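Local coordinates for glutamate racemase (Francisella tularensis subsp. tularensis, PDB 3OUT), which belongs to the aspartate/glutamate racemase family of two-lobed alpha/beta enzymes and holds D-glutamic acid in a pocket between its lobes, at residues B[38-41]-B[45-48]; B[152-157]-B[246-251]. All blocks are in the same frame, centred on the assembly; numbering follows the deposited sequence.

Contact 1 is local, buried and polar: the loop at 45-48 folds back on the end of strand 35-39, and a single phenol-carboxylate hydrogen bond carries it. Contact 2 is long-range, partly buried and largely apolar, joining helix 149-154 of one lobe to helix 245-253 of the other without any hydrogen bond between its segments. They share no helix or strand, and the centres of contact 1 and contact 2 lie about 14 Å apart. Both border the D-glutamic acid pocket: contact 1 supplies backbone N-H groups to the ligand, whereas contact 2 approaches it through Glu154, which bonds the pocket residue His188. Both also reach the second subunit.

Contact 1. Residues B[38-41]-B[45-48]; sequences FGDI and PYGT. With DGL (D-glutamic acid), chain E.
Tyr46 and Asp40 meet through one short hydrogen bond, in which Tyr46 OH donates to Asp40 OD2 at 2.6 Å. The acceptor uses its anti lone pair, directed away from OD1, and lies at the edge of the phenol ring in the ring plane. The two flat groups are turned 87° to each other, and the side chains cross at about a right angle. Asp40 CB comes within 3.2 Å of Tyr46 OH, placing the hydroxyl beside the methylene as well as at the carboxylate. With CG of Asp40 trans to the backbone nitrogen (chi1 -171°), the carboxylate extends from the chain toward the loop. Its other bonds help fix its rotation: OD2 also forms a salt bridge with Arg43 NE, and OD1 is hydrogen-bonded to Thr239 OG1.

At the opposite end of Tyr46 the backbone grips D-glutamic acid. Tyr46 N donates to DGL O at 2.7 Å, with an N-H...O angle of 161°, and Gly47 N donates to DGL OXT at 2.9 Å. Two consecutive amides thus hold both oxygens of one carboxylate, beside Pro45 CA, which is 3.3 Å from DGL O. Asp40 is a second-shell residue here, tethering the side chain whose own amide binds the ligand. A cis peptide bond precedes Pro45 in this loop.

Asp40 is also the centre of an inverse gamma turn, closed by a weak bond from Ile41 N to Gly39 O, where the chain leaves strand 35-39. That strand runs between strands 10-14 and 234-238 of the parallel six-stranded sheet. The Tyr46 ring packs against Phe57 of helix 51-67 and against Thr79 and Ile80 of helix 78-92, so the Tyr46 side chain links the loop to these two helices, while its hydroxyl reaches the residue just after strand 35-39.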
# COMPACT_ATOMS: atom_id res chain seq x y z
N PHE B 38 -12.94 -10.60 3.32
CA PHE B 38 -11.76 -9.82 2.94
C PHE B 38 -10.61 -10.10 3.85
O PHE B 38 -10.73 -9.91 5.07
CB PHE B 38 -12.02 -8.31 2.93
CG PHE B 38 -10.98 -7.52 2.16
CD1 PHE B 38 -11.24 -7.13 0.86
CD2 PHE B 38 -9.73 -7.28 2.69
CE1 PHE B 38 -10.27 -6.50 0.10
CE2 PHE B 38 -8.76 -6.62 1.96
CZ PHE B 38 -9.05 -6.24 0.65
N GLY B 39 -9.48 -10.48 3.29
CA GLY B 39 -8.27 -10.62 4.08
C GLY B 39 -7.14 -9.86 3.42
O GLY B 39 -6.83 -10.09 2.24
N ASP B 40 -6.50 -8.97 4.19
CA ASP B 40 -5.35 -8.19 3.73
C ASP B 40 -4.07 -8.99 3.90
O ASP B 40 -3.13 -8.59 4.61
CB ASP B 40 -5.28 -6.87 4.50
CG ASP B 40 -4.28 -5.89 3.96
OD1 ASP B 40 -3.77 -6.06 2.83
OD2 ASP B 40 -3.99 -4.92 4.72
N ILE B 41 -4.02 -10.13 3.23
CA ILE B 41 -2.90 -11.09 3.31
C ILE B 41 -1.52 -10.47 2.97
O ILE B 41 -0.49 -10.90 3.48
CB ILE B 41 -3.19 -12.38 2.48
CG1 ILE B 41 -4.59 -12.95 2.74
CG2 ILE B 41 -2.16 -13.47 2.80
CD1 ILE B 41 -4.98 -13.15 4.24
N PRO B 45 1.20 -9.60 9.60
CA PRO B 45 0.21 -9.44 10.66
C PRO B 45 -0.09 -7.99 10.98
O PRO B 45 0.77 -7.11 10.82
CB PRO B 45 0.89 -10.09 11.87
CG PRO B 45 2.32 -9.79 11.63
CD PRO B 45 2.52 -9.88 10.15
N TYR B 46 -1.29 -7.72 11.47
CA TYR B 46 -1.59 -6.42 12.05
C TYR B 46 -1.24 -6.35 13.53
O TYR B 46 -1.10 -5.27 14.07
CB TYR B 46 -3.08 -6.12 11.91
CG TYR B 46 -3.60 -5.71 10.55
CD1 TYR B 46 -3.02 -6.15 9.36
CD2 TYR B 46 -4.78 -4.98 10.46
CE1 TYR B 46 -3.58 -5.81 8.12
CE2 TYR B 46 -5.33 -4.63 9.23
CZ TYR B 46 -4.74 -5.06 8.07
OH TYR B 46 -5.39 -4.70 6.91
N GLY B 47 -1.10 -7.50 14.18
CA GLY B 47 -0.96 -7.54 15.64
C GLY B 47 0.30 -6.88 16.19
O GLY B 47 0.40 -6.64 17.40
N THR B 48 1.29 -6.67 15.32
CA THR B 48 2.56 -6.08 15.69
C THR B 48 2.79 -4.71 15.04
O THR B 48 3.91 -4.22 15.08
CB THR B 48 3.72 -7.03 15.29
OG1 THR B 48 3.69 -7.23 13.89
CG2 THR B 48 3.57 -8.35 16.03
N DGL E . -4.71 -11.81 11.94
CA DGL E . -3.96 -11.42 13.19
C DGL E . -2.85 -10.46 12.86
O DGL E . -2.88 -9.85 11.77
CB DGL E . -4.83 -10.74 14.24
CG DGL E . -6.10 -11.50 14.63
CD DGL E . -6.81 -10.97 15.86
OE1 DGL E . -6.27 -10.09 16.55
OE2 DGL E . -7.93 -11.48 16.14
OXT DGL E . -1.96 -10.23 13.71

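Contact 2. Residues B[152-157]-B[246-251]; sequences MIEEGF and RSVGEM
Val248 and Met251 of helix 245-253 pack on Ile153 and Glu154 at the C-terminal end of helix 149-154, a largely apolar contact, methyl groups against backbone and side-chain carbons and carbonyl oxygens, that bridges the two lobes of the racemase fold. Helix 245-253 makes the beta-alpha-beta crossover between parallel strands 234-238 and 259-262 of the six-stranded sheet. Helix 149-154 follows strand 140-145 of the four-stranded sheet. The two backbones come nearest at Glu154 and Val248, whose CA atoms are 6.3 Å apart.

Val248 carries one half of the contact by straddling the backbone of Glu154: CG2 lies 3.4 Å from Glu154 O, while CG1 lies 4.0 Å from Glu154 CA. With CG1 anti to the backbone nitrogen (chi1 179°), that methyl lies against CA and CG of Glu154. The carboxylate of Glu154 continues past the valine toward the pocket, where OE2 is hydrogen-bonded to His188 NE2 and the side chain is about 5 Å from D-glutamic acid at the nearest atoms.

Helix 149-154 ends here in a Schellman motif. Phe157 N bonds back to Met152 O at 3.0 Å, and Gly156 N bonds to Ile153 O, with Gly156 at the positive phi of 95° that such an ending uses.

On the other helix, Arg246 NH1 and Glu250 OE1 form a salt bridge one turn apart, directed away from the first helix; Glu250 OE2 pairs in addition with Arg246 NH2 of the third subunit.

Selenomethionine Met251 supplies the other half. The Met251 and Ile153 side chains cross at about a right angle; the Met251 chain is extended to SE and bends at chi3 (67°), with CE resting 4.0 Å from Ile153 CG2 and 3.9 Å from Ile153 O.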
# COMPACT_ATOMS: atom_id res chain seq x y z
N MSE B 152 3.37 -18.75 15.20
CA MSE B 152 3.51 -20.13 15.66
C MSE B 152 2.40 -20.98 15.04
O MSE B 152 2.65 -22.04 14.45
CB MSE B 152 3.45 -20.18 17.21
CG MSE B 152 3.62 -21.52 17.76
SE MSE B 152 3.43 -21.52 19.70
CE MSE B 152 1.47 -21.41 19.68
N ILE B 153 1.17 -20.48 15.14
CA ILE B 153 0.00 -21.21 14.67
C ILE B 153 -0.02 -21.25 13.14
O ILE B 153 -0.33 -22.28 12.51
CB ILE B 153 -1.29 -20.59 15.30
CG1 ILE B 153 -1.32 -20.95 16.80
CG2 ILE B 153 -2.57 -21.06 14.60
CD1 ILE B 153 -2.30 -20.07 17.57
N GLU B 154 0.33 -20.12 12.51
CA GLU B 154 0.36 -20.07 11.04
C GLU B 154 1.44 -20.96 10.46
O GLU B 154 1.31 -21.42 9.32
CB GLU B 154 0.47 -18.64 10.52
CG GLU B 154 -0.81 -17.83 10.81
CD GLU B 154 -0.83 -16.44 10.23
OE1 GLU B 154 0.18 -16.03 9.60
OE2 GLU B 154 -1.85 -15.73 10.41
N GLU B 155 2.50 -21.22 11.23
CA GLU B 155 3.56 -22.13 10.81
C GLU B 155 3.24 -23.59 11.10
O GLU B 155 4.05 -24.47 10.83
CB GLU B 155 4.86 -21.76 11.49
CG GLU B 155 5.42 -20.44 11.04
CD GLU B 155 5.76 -20.41 9.57
OE1 GLU B 155 6.15 -21.47 9.01
OE2 GLU B 155 5.58 -19.33 8.94
N GLY B 156 2.08 -23.84 11.68
CA GLY B 156 1.61 -25.22 11.90
C GLY B 156 1.92 -25.80 13.25
O GLY B 156 1.67 -27.00 13.45
N PHE B 157 2.45 -25.01 14.19
CA PHE B 157 2.73 -25.49 15.54
C PHE B 157 1.44 -25.28 16.33
O PHE B 157 1.19 -24.18 16.81
CB PHE B 157 3.91 -24.76 16.19
CG PHE B 157 5.24 -24.99 15.53
CD1 PHE B 157 5.66 -24.18 14.50
CD2 PHE B 157 6.13 -25.94 16.01
CE1 PHE B 157 6.89 -24.35 13.89
CE2 PHE B 157 7.38 -26.11 15.42
CZ PHE B 157 7.77 -25.31 14.37
N ARG B 246 -3.67 -21.23 1.15
CA ARG B 246 -4.74 -22.21 0.98
C ARG B 246 -4.81 -23.10 2.18
O ARG B 246 -5.87 -23.23 2.81
CB ARG B 246 -4.50 -23.02 -0.28
CG ARG B 246 -5.74 -23.71 -0.84
CD ARG B 246 -6.21 -24.94 -0.06
NE ARG B 246 -5.16 -25.95 0.16
CZ ARG B 246 -5.22 -26.93 1.07
NH1 ARG B 246 -6.28 -27.06 1.89
NH2 ARG B 246 -4.20 -27.79 1.19
N SER B 247 -3.69 -23.70 2.54
CA SER B 247 -3.68 -24.69 3.61
C SER B 247 -3.95 -24.08 4.99
O SER B 247 -4.71 -24.63 5.76
CB SER B 247 -2.40 -25.50 3.57
OG SER B 247 -1.28 -24.72 3.92
N VAL B 248 -3.33 -22.95 5.30
CA VAL B 248 -3.51 -22.37 6.63
C VAL B 248 -4.92 -21.76 6.73
O VAL B 248 -5.59 -21.92 7.76
CB VAL B 248 -2.37 -21.40 7.01
CG1 VAL B 248 -2.60 -20.79 8.40
CG2 VAL B 248 -1.03 -22.09 6.97
N GLY B 249 -5.40 -21.10 5.68
CA GLY B 249 -6.74 -20.53 5.73
C GLY B 249 -7.82 -21.58 5.91
O GLY B 249 -8.75 -21.41 6.67
N GLU B 250 -7.70 -22.68 5.16
CA GLU B 250 -8.71 -23.72 5.19
C GLU B 250 -8.66 -24.52 6.48
O GLU B 250 -9.67 -25.11 6.85
CB GLU B 250 -8.65 -24.59 3.93
CG GLU B 250 -9.06 -23.79 2.71
CD GLU B 250 -9.08 -24.60 1.41
OE1 GLU B 250 -8.76 -25.81 1.41
OE2 GLU B 250 -9.41 -23.98 0.38
N MSE B 251 -7.54 -24.46 7.20
CA MSE B 251 -7.47 -24.98 8.61
C MSE B 251 -8.49 -24.25 9.50
O MSE B 251 -9.15 -24.89 10.31
CB MSE B 251 -6.05 -24.88 9.18
CG MSE B 251 -5.87 -25.45 10.57
SE MSE B 251 -4.12 -25.18 11.36
CE MSE B 251 -4.05 -23.22 11.62